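Local coordinates for arginase 1, mitochondrial (Arabidopsis thaliana, PDB 6VSU), which hydrolyses L-arginine to L-ornithine and urea with a pair of manganese ions, and also converts agmatine to putrescine, at residues Arg14-Asp17 with Ala18-Leu22; Pro230-Glu233 with Asn234-Leu237; Ala305-Ala308 with Ala309-Arg313. All blocks are in the same frame, centred on the assembly; numbering follows the deposited sequence.

Contact 1: Arg14-Asp17 with Ala18-Leu22; sequences RVID and ASLTL
V15 O takes two bonds from the same residue one turn further along the helix: S19 OG donates to it at 2.7 Å and S19 N at 2.9 Å. The two donors come from opposite faces of the V15 carbonyl plane. The hydroxyl lies above the carbonyl plane, 37° out of it and therefore not on a lone pair, while the amide keeps to the other face with the modest tilt of an ordinary helix bond. What lets the hydroxyl turn back is the first torsion of S19 (chi1 -61°), which sets OG anti to its own carbonyl carbon and beside its N. The buried hydroxyl thus donates within its own helix.

The backbone bonds on either side of it are the usual helical ones: A18 N to R14 O, L20 N to I16 O and T21 N to D17 O. L20 CG lies off the oxygen end of the I16 carbonyl, 3.6 Å from I16 O, and farther out I16 CG2 and L20 CD1 approach loosely at 4.2 Å. This I16-L20 ridge rests against helix 111-126, where both side chains meet V117.

Another ridge, V15, A18, S19 and L22, faces the second subunit. There A18 and S19 pack on L22 of that chain and L22 packs on its S19, while R14 NE makes a salt bridge to E25 of the second subunit. Such reciprocal pairing, low numbers against high, is consistent with an antiparallel pairing of the long N-terminal helix 7-37 with its copy in the second subunit.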
ATOM      1  N   ARG E  14     -37.700 -19.362 -11.395  1.00 29.26           N
ATOM      2  CA  ARG E  14     -38.371 -18.285 -10.623  1.00 28.67           C
ATOM      3  C   ARG E  14     -37.346 -17.179 -10.312  1.00 26.79           C
ATOM      4  O   ARG E  14     -37.682 -16.007 -10.487  1.00 25.83           O
ATOM      5  CB  ARG E  14     -39.069 -18.864  -9.389  1.00 29.82           C
ATOM      6  CG  ARG E  14     -40.244 -19.781  -9.705  1.00 32.30           C
ATOM      7  CD  ARG E  14     -41.027 -20.260  -8.498  1.00 34.32           C
ATOM      8  NE  ARG E  14     -41.756 -19.142  -7.931  1.00 35.20           N
ATOM      9  CZ  ARG E  14     -43.023 -18.855  -8.183  1.00 37.64           C
ATOM     10  NH1 ARG E  14     -43.740 -19.636  -8.967  1.00 40.02           N
ATOM     11  NH2 ARG E  14     -43.576 -17.794  -7.632  1.00 38.50           N
ATOM     12  N   VAL E  15     -36.118 -17.544  -9.929  1.00 26.79           N
ATOM     13  CA  VAL E  15     -35.070 -16.525  -9.632  1.00 26.50           C
ATOM     14  C   VAL E  15     -34.659 -15.800 -10.940  1.00 26.62           C
ATOM     15  O   VAL E  15     -34.508 -14.541 -10.931  1.00 25.94           O
ATOM     16  CB  VAL E  15     -33.897 -17.190  -8.909  1.00 27.16           C
ATOM     17  CG1 VAL E  15     -32.732 -16.247  -8.745  1.00 27.40           C
ATOM     18  CG2 VAL E  15     -34.326 -17.740  -7.568  1.00 28.34           C
ATOM     19  N   ILE E  16     -34.504 -16.547 -12.030  1.00 27.44           N
ATOM     20  CA  ILE E  16     -34.124 -15.965 -13.322  1.00 27.99           C
ATOM     21  C   ILE E  16     -35.215 -14.987 -13.747  1.00 27.70           C
ATOM     22  O   ILE E  16     -34.865 -13.880 -14.194  1.00 26.05           O
ATOM     23  CB  ILE E  16     -33.890 -17.067 -14.363  1.00 30.20           C
ATOM     24  CG1 ILE E  16     -32.605 -17.840 -14.068  1.00 31.62           C
ATOM     25  CG2 ILE E  16     -33.877 -16.470 -15.777  1.00 30.91           C
ATOM     26  CD1 ILE E  16     -32.431 -19.049 -14.951  1.00 34.39           C
ATOM     27  N   ASP E  17     -36.477 -15.391 -13.657  1.00 29.04           N
ATOM     28  CA  ASP E  17     -37.575 -14.547 -14.174  1.00 29.92           C
ATOM     29  C   ASP E  17     -37.645 -13.290 -13.303  1.00 28.79           C
ATOM     30  O   ASP E  17     -37.865 -12.175 -13.863  1.00 28.52           O
ATOM     31  CB  ASP E  17     -38.879 -15.330 -14.323  1.00 33.40           C
ATOM     32  CG  ASP E  17     -38.889 -16.423 -15.404  1.00 37.14           C
ATOM     33  OD1 ASP E  17     -37.935 -16.487 -16.264  1.00 37.89           O
ATOM     34  OD2 ASP E  17     -39.895 -17.217 -15.429  1.00 43.10           O
ATOM     35  N   ALA E  18     -37.476 -13.425 -11.990  1.00 27.88           N
ATOM     36  CA  ALA E  18     -37.565 -12.279 -11.068  1.00 27.95           C
ATOM     37  C   ALA E  18     -36.427 -11.324 -11.395  1.00 26.93           C
ATOM     38  O   ALA E  18     -36.660 -10.137 -11.354  1.00 26.78           O
ATOM     39  CB  ALA E  18     -37.482 -12.702  -9.638  1.00 28.79           C
ATOM     40  N   SER E  19     -35.262 -11.860 -11.756  1.00 26.03           N
ATOM     41  CA  SER E  19     -34.058 -11.067 -12.085  1.00 25.24           C
ATOM     42  C   SER E  19     -34.294 -10.256 -13.363  1.00 24.66           C
ATOM     43  O   SER E  19     -33.876  -9.068 -13.397  1.00 23.87           O
ATOM     44  CB  SER E  19     -32.854 -11.943 -12.229  1.00 25.44           C
ATOM     45  OG  SER E  19     -32.566 -12.636 -11.010  1.00 25.94           O
ATOM     46  N   LEU E  20     -34.852 -10.882 -14.392  1.00 24.39           N
ATOM     47  CA  LEU E  20     -35.092 -10.207 -15.679  1.00 24.85           C
ATOM     48  C   LEU E  20     -36.212  -9.187 -15.489  1.00 24.66           C
ATOM     49  O   LEU E  20     -36.107  -8.095 -16.016  1.00 23.85           O
ATOM     50  CB  LEU E  20     -35.432 -11.216 -16.773  1.00 26.42           C
ATOM     51  CG  LEU E  20     -34.241 -12.057 -17.217  1.00 28.02           C
ATOM     52  CD1 LEU E  20     -34.721 -13.126 -18.197  1.00 30.43           C
ATOM     53  CD2 LEU E  20     -33.117 -11.219 -17.841  1.00 27.87           C
ATOM     54  N   THR E  21     -37.226  -9.505 -14.709  1.00 25.73           N
ATOM     55  CA  THR E  21     -38.337  -8.560 -14.441  1.00 26.94           C
ATOM     56  C   THR E  21     -37.746  -7.298 -13.819  1.00 26.92           C
ATOM     57  O   THR E  21     -38.111  -6.229 -14.229  1.00 28.38           O
ATOM     58  CB  THR E  21     -39.421  -9.209 -13.578  1.00 27.74           C
ATOM     59  OG1 THR E  21     -39.980 -10.223 -14.409  1.00 29.26           O
ATOM     60  CG2 THR E  21     -40.499  -8.247 -13.175  1.00 28.88           C
ATOM     61  N   LEU E  22     -36.800  -7.425 -12.909  1.00 27.50           N
ATOM     62  CA  LEU E  22     -36.239  -6.266 -12.189  1.00 28.53           C
ATOM     63  C   LEU E  22     -35.460  -5.366 -13.174  1.00 27.93           C
ATOM     64  O   LEU E  22     -35.593  -4.106 -13.066  1.00 28.22           O
ATOM     65  CB  LEU E  22     -35.333  -6.789 -11.076  1.00 29.06           C
ATOM     66  CG  LEU E  22     -34.630  -5.734 -10.225  1.00 30.26           C
ATOM     67  CD1 LEU E  22     -35.593  -4.652  -9.757  1.00 30.79           C
ATOM     68  CD2 LEU E  22     -34.025  -6.370  -8.979  1.00 32.48           C
TER

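Contact 2: Pro230-Glu233 with Asn234-Leu237; sequences PMLE and NLKL
The helix 225-232 runs out here: E233 is the first residue to leave helical torsions, and N234 N bonds back three residues to M231 O (3.1 Å), from well above the carbonyl plane, 64° out of it. It is a tightened turn at a helix C terminus, leading into the loop before strand 244-249 of the arginase alpha/beta fold.

L235 packs back against this turn. Its CG lies 3.4 Å from L232 O, and its two methyls part, CD1 staying by L232 O and CD2 reaching M231. M231 starts with CG anti to its N, then bends at chi2 (-93°), which carries CE to 3.8 Å from L235 CD2; the two side chains cross at a slant. Beyond them, L232 and L235 pack on V199 and L197 of strand 193-201 respectively. E233 turns the other way, its OE2 in a salt bridge with R229 and hydrogen-bonded to N276.

Waters bridge the end of the helix to the loop. One molecule donates a hydrogen bond to L232 O at 2.8 Å and accepts one from L235 N. Another donates to both M231 O and N234 O, and N234 O is also reached, nearly head-on, by K236 NZ at 3.1 Å.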
ATOM      1  N   PRO E 230      -0.978   5.533 -37.181  1.00 28.07           N
ATOM      2  CA  PRO E 230      -1.777   6.423 -38.028  1.00 29.24           C
ATOM      3  C   PRO E 230      -3.078   5.754 -38.506  1.00 29.63           C
ATOM      4  O   PRO E 230      -4.081   6.366 -38.539  1.00 29.93           O
ATOM      5  CB  PRO E 230      -0.869   6.725 -39.228  1.00 30.65           C
ATOM      6  CG  PRO E 230       0.548   6.420 -38.743  1.00 30.85           C
ATOM      7  CD  PRO E 230       0.398   5.346 -37.686  1.00 29.61           C
ATOM      8  N   MET E 231      -3.002   4.503 -38.919  1.00 30.75           N
ATOM      9  CA  MET E 231      -4.165   3.717 -39.371  1.00 31.53           C
ATOM     10  C   MET E 231      -5.146   3.527 -38.203  1.00 27.73           C
ATOM     11  O   MET E 231      -6.379   3.756 -38.356  1.00 25.42           O
ATOM     12  CB  MET E 231      -3.620   2.393 -39.894  1.00 36.88           C
ATOM     13  CG  MET E 231      -4.640   1.439 -40.424  1.00 43.07           C
ATOM     14  SD  MET E 231      -5.284   0.227 -39.207  1.00 52.73           S
ATOM     15  CE  MET E 231      -6.576  -0.376 -40.308  1.00 59.22           C
ATOM     16  N   LEU E 232      -4.638   3.136 -37.030  1.00 25.95           N
ATOM     17  CA  LEU E 232      -5.460   2.848 -35.831  1.00 24.01           C
ATOM     18  C   LEU E 232      -6.114   4.125 -35.284  1.00 22.91           C
ATOM     19  O   LEU E 232      -7.184   3.997 -34.669  1.00 21.44           O
ATOM     20  CB  LEU E 232      -4.574   2.191 -34.780  1.00 23.94           C
ATOM     21  CG  LEU E 232      -4.058   0.799 -35.147  1.00 24.67           C
ATOM     22  CD1 LEU E 232      -3.098   0.303 -34.083  1.00 24.35           C
ATOM     23  CD2 LEU E 232      -5.194  -0.194 -35.364  1.00 24.35           C
ATOM     24  N   GLU E 233      -5.502   5.288 -35.488  1.00 23.75           N
ATOM     25  CA  GLU E 233      -6.059   6.612 -35.058  1.00 24.38           C
ATOM     26  C   GLU E 233      -6.908   7.232 -36.157  1.00 25.04           C
ATOM     27  O   GLU E 233      -7.212   8.386 -36.041  1.00 25.40           O
ATOM     28  CB  GLU E 233      -4.960   7.598 -34.658  1.00 24.64           C
ATOM     29  CG  GLU E 233      -4.316   7.169 -33.317  1.00 24.38           C
ATOM     30  CD  GLU E 233      -3.231   8.074 -32.768  1.00 24.45           C
ATOM     31  OE1 GLU E 233      -2.866   9.074 -33.458  1.00 25.84           O
ATOM     32  OE2 GLU E 233      -2.783   7.783 -31.653  1.00 24.04           O
ATOM     33  N   ASN E 234      -7.289   6.463 -37.154  1.00 26.02           N
ATOM     34  CA  ASN E 234      -8.203   6.911 -38.227  1.00 28.06           C
ATOM     35  C   ASN E 234      -9.073   5.752 -38.699  1.00 26.48           C
ATOM     36  O   ASN E 234      -9.279   5.632 -39.896  1.00 26.20           O
ATOM     37  CB  ASN E 234      -7.375   7.478 -39.365  1.00 32.64           C
ATOM     38  CG  ASN E 234      -7.702   8.930 -39.591  1.00 37.84           C
ATOM     39  OD1 ASN E 234      -8.741   9.223 -40.243  1.00 42.48           O
ATOM     40  ND2 ASN E 234      -6.857   9.807 -39.032  1.00 37.46           N
ATOM     41  N   LEU E 235      -9.562   4.920 -37.778  1.00 24.82           N
ATOM     42  CA  LEU E 235     -10.438   3.757 -38.122  1.00 24.91           C
ATOM     43  C   LEU E 235     -11.805   4.222 -38.644  1.00 25.65           C
ATOM     44  O   LEU E 235     -12.334   5.226 -38.147  1.00 25.39           O
ATOM     45  CB  LEU E 235     -10.587   2.847 -36.911  1.00 23.75           C
ATOM     46  CG  LEU E 235      -9.303   2.103 -36.580  1.00 24.36           C
ATOM     47  CD1 LEU E 235      -9.407   1.368 -35.275  1.00 23.87           C
ATOM     48  CD2 LEU E 235      -8.945   1.138 -37.700  1.00 25.87           C
ATOM     49  N   LYS E 236     -12.350   3.471 -39.594  1.00 26.86           N
ATOM     50  CA  LYS E 236     -13.736   3.557 -40.089  1.00 28.52           C
ATOM     51  C   LYS E 236     -14.313   2.143 -40.051  1.00 27.23           C
ATOM     52  O   LYS E 236     -13.743   1.291 -40.756  1.00 28.52           O
ATOM     53  CB  LYS E 236     -13.783   4.139 -41.492  1.00 32.36           C
ATOM     54  CG  LYS E 236     -13.150   5.521 -41.583  1.00 37.56           C
ATOM     55  CD  LYS E 236     -12.822   6.067 -43.000  1.00 42.89           C
ATOM     56  CE  LYS E 236     -11.470   6.788 -43.102  1.00 48.50           C
ATOM     57  NZ  LYS E 236     -10.278   5.928 -42.773  1.00 48.95           N
ATOM     58  N   LEU E 237     -15.397   1.923 -39.288  1.00 24.88           N
ATOM     59  CA  LEU E 237     -16.020   0.587 -39.106  1.00 24.33           C
ATOM     60  C   LEU E 237     -17.542   0.649 -39.251  1.00 23.62           C
ATOM     61  O   LEU E 237     -18.086   1.722 -39.183  1.00 23.56           O
ATOM     62  CB  LEU E 237     -15.596   0.000 -37.750  1.00 22.80           C
ATOM     63  CG  LEU E 237     -14.097  -0.253 -37.597  1.00 22.85           C
ATOM     64  CD1 LEU E 237     -13.797  -0.709 -36.194  1.00 22.15           C
ATOM     65  CD2 LEU E 237     -13.583  -1.302 -38.591  1.00 23.75           C
TER
HETATM   66  O   HOH W   1      -4.694   8.755 -38.585  1.00 39.14           O
HETATM   67  O   HOH W   2      -7.800   3.512 -40.884  1.00 26.66           O
HETATM   68  O   HOH W   3      -9.470   5.621 -34.898  1.00 19.61           O

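Contact 3: Ala305-Ala308 with Ala309-Arg313; sequences AMVA and AKLVR
L311 CG sits beyond the oxygen of V307, one turn back, 3.4 Å from V307 O, and its CD1 is 4.3 Å from V307 CG1. V312 CG2 sits likewise at A308 O: anti to its own carbonyl carbon and beside its N, that methyl comes within 3.4 Å. A309 offers just its CB, 3.4 Å from A305 O. The helix bonds include K310 N to M306 O at 2.9 Å and L311 N to V307 O at 3.1 Å.

This is a buried span of helix 303-319, which packs on the parallel sheet of the arginase fold: V312 meets L134 and L136 of strand 131-136, V307 and L311 meet F271 of helix 271-280, and A308 and A309 pack on helix 64-72.

K310 leaves the helix fully extended, CG anti to its N (chi1 -174°), and its NZ is held by salt bridges to E82 and to E265 of the third subunit, plus a bond to P266 O of that subunit. The same helix touches the ornithine site: the M306 side chain is about 4 Å from that of T77 at the nearest atoms, and R313 NH2 donates to N78 O, consistent with steadying the loop whose residues bind ornithine.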
ATOM      1  N   ALA E 305     -10.006   2.342 -11.188  1.00 18.56           N
ATOM      2  CA  ALA E 305     -11.463   2.651 -11.165  1.00 18.18           C
ATOM      3  C   ALA E 305     -11.671   3.932 -11.975  1.00 18.51           C
ATOM      4  O   ALA E 305     -12.623   3.980 -12.728  1.00 18.17           O
ATOM      5  CB  ALA E 305     -12.008   2.771  -9.753  1.00 18.58           C
ATOM      6  N   MET E 306     -10.808   4.941 -11.816  1.00 19.54           N
ATOM      7  CA  MET E 306     -10.958   6.231 -12.543  1.00 21.40           C
ATOM      8  C   MET E 306     -10.647   6.029 -14.044  1.00 20.11           C
ATOM      9  O   MET E 306     -11.311   6.640 -14.894  1.00 19.02           O
ATOM     10  CB  MET E 306     -10.032   7.302 -11.981  1.00 22.70           C
ATOM     11  CG  MET E 306     -10.215   7.461 -10.488  1.00 26.23           C
ATOM     12  SD  MET E 306     -11.850   8.195 -10.117  1.00 32.16           S
ATOM     13  CE  MET E 306     -11.786   9.831 -10.846  1.00 31.21           C
ATOM     14  N   VAL E 307      -9.674   5.185 -14.359  1.00 19.27           N
ATOM     15  CA  VAL E 307      -9.409   4.743 -15.760  1.00 18.40           C
ATOM     16  C   VAL E 307     -10.669   4.103 -16.352  1.00 17.90           C
ATOM     17  O   VAL E 307     -11.047   4.464 -17.481  1.00 18.03           O
ATOM     18  CB  VAL E 307      -8.210   3.775 -15.819  1.00 18.20           C
ATOM     19  CG1 VAL E 307      -8.115   2.992 -17.147  1.00 17.65           C
ATOM     20  CG2 VAL E 307      -6.922   4.511 -15.559  1.00 18.65           C
ATOM     21  N   ALA E 308     -11.231   3.096 -15.677  1.00 17.28           N
ATOM     22  CA  ALA E 308     -12.426   2.407 -16.174  1.00 17.20           C
ATOM     23  C   ALA E 308     -13.576   3.418 -16.343  1.00 17.10           C
ATOM     24  O   ALA E 308     -14.270   3.355 -17.383  1.00 16.33           O
ATOM     25  CB  ALA E 308     -12.829   1.264 -15.272  1.00 18.25           C
ATOM     26  N   ALA E 309     -13.804   4.266 -15.352  1.00 16.22           N
ATOM     27  CA  ALA E 309     -14.868   5.273 -15.387  1.00 17.02           C
ATOM     28  C   ALA E 309     -14.661   6.201 -16.590  1.00 17.21           C
ATOM     29  O   ALA E 309     -15.677   6.515 -17.276  1.00 16.39           O
ATOM     30  CB  ALA E 309     -14.933   6.019 -14.091  1.00 17.89           C
ATOM     31  N   LYS E 310     -13.419   6.635 -16.880  1.00 17.01           N
ATOM     32  CA  LYS E 310     -13.245   7.632 -17.958  1.00 16.69           C
ATOM     33  C   LYS E 310     -13.471   6.954 -19.333  1.00 17.30           C
ATOM     34  O   LYS E 310     -14.042   7.608 -20.249  1.00 17.03           O
ATOM     35  CB  LYS E 310     -11.916   8.362 -17.845  1.00 16.86           C
ATOM     36  CG  LYS E 310     -11.836   9.472 -18.879  1.00 17.44           C
ATOM     37  CD  LYS E 310     -10.889  10.528 -18.636  1.00 18.10           C
ATOM     38  CE  LYS E 310     -10.846  11.628 -19.677  1.00 18.18           C
ATOM     39  NZ  LYS E 310      -9.828  12.641 -19.297  1.00 18.70           N
ATOM     40  N   LEU E 311     -13.103   5.674 -19.486  1.00 17.23           N
ATOM     41  CA  LEU E 311     -13.427   4.897 -20.706  1.00 16.36           C
ATOM     42  C   LEU E 311     -14.929   4.815 -20.839  1.00 16.68           C
ATOM     43  O   LEU E 311     -15.437   4.965 -22.014  1.00 17.04           O
ATOM     44  CB  LEU E 311     -12.845   3.483 -20.634  1.00 16.62           C
ATOM     45  CG  LEU E 311     -11.323   3.409 -20.672  1.00 16.59           C
ATOM     46  CD1 LEU E 311     -10.796   2.032 -20.353  1.00 16.31           C
ATOM     47  CD2 LEU E 311     -10.861   3.855 -22.021  1.00 17.93           C
ATOM     48  N   VAL E 312     -15.636   4.504 -19.757  1.00 16.18           N
ATOM     49  CA  VAL E 312     -17.120   4.435 -19.827  1.00 16.75           C
ATOM     50  C   VAL E 312     -17.666   5.811 -20.248  1.00 17.09           C
ATOM     51  O   VAL E 312     -18.492   5.882 -21.173  1.00 16.07           O
ATOM     52  CB  VAL E 312     -17.776   3.914 -18.537  1.00 16.66           C
ATOM     53  CG1 VAL E 312     -19.290   4.105 -18.538  1.00 17.01           C
ATOM     54  CG2 VAL E 312     -17.435   2.447 -18.328  1.00 16.17           C
ATOM     55  N   ARG E 313     -17.142   6.871 -19.674  1.00 17.49           N
ATOM     56  CA  ARG E 313     -17.685   8.214 -19.958  1.00 18.97           C
ATOM     57  C   ARG E 313     -17.446   8.576 -21.448  1.00 19.39           C
ATOM     58  O   ARG E 313     -18.375   9.145 -22.079  1.00 19.50           O
ATOM     59  CB  ARG E 313     -17.031   9.231 -19.016  1.00 19.64           C
ATOM     60  CG  ARG E 313     -17.428   9.135 -17.544  1.00 19.81           C
ATOM     61  CD  ARG E 313     -16.445   9.905 -16.688  1.00 20.25           C
ATOM     62  NE  ARG E 313     -16.262  11.296 -17.059  1.00 20.53           N
ATOM     63  CZ  ARG E 313     -16.528  12.333 -16.315  1.00 21.81           C
ATOM     64  NH1 ARG E 313     -16.939  12.211 -15.065  1.00 22.76           N
ATOM     65  NH2 ARG E 313     -16.332  13.528 -16.820  1.00 22.95           N
TER

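From the N terminus, contact 1 comes first, inside helix 7-37, where it serves the interface with the second subunit. Most of the chain then passes before contact 2, which ends helix 225-232 and lies on the opposite side of the chain's centre, about 41 Å between centres. Contact 3 follows on helix 303-319, nearer the middle, its centre about 22 Å from that of contact 2 and 29 Å from that of contact 1. Each joins neighbouring residues, contacts 1 and 3 successive helical turns, contact 2 a helix end and the following loop, so no long loop closes; none nests or crosses. Contact 2 leans on strand 193-201, contact 3 on strand 131-136, and both meet the third subunit.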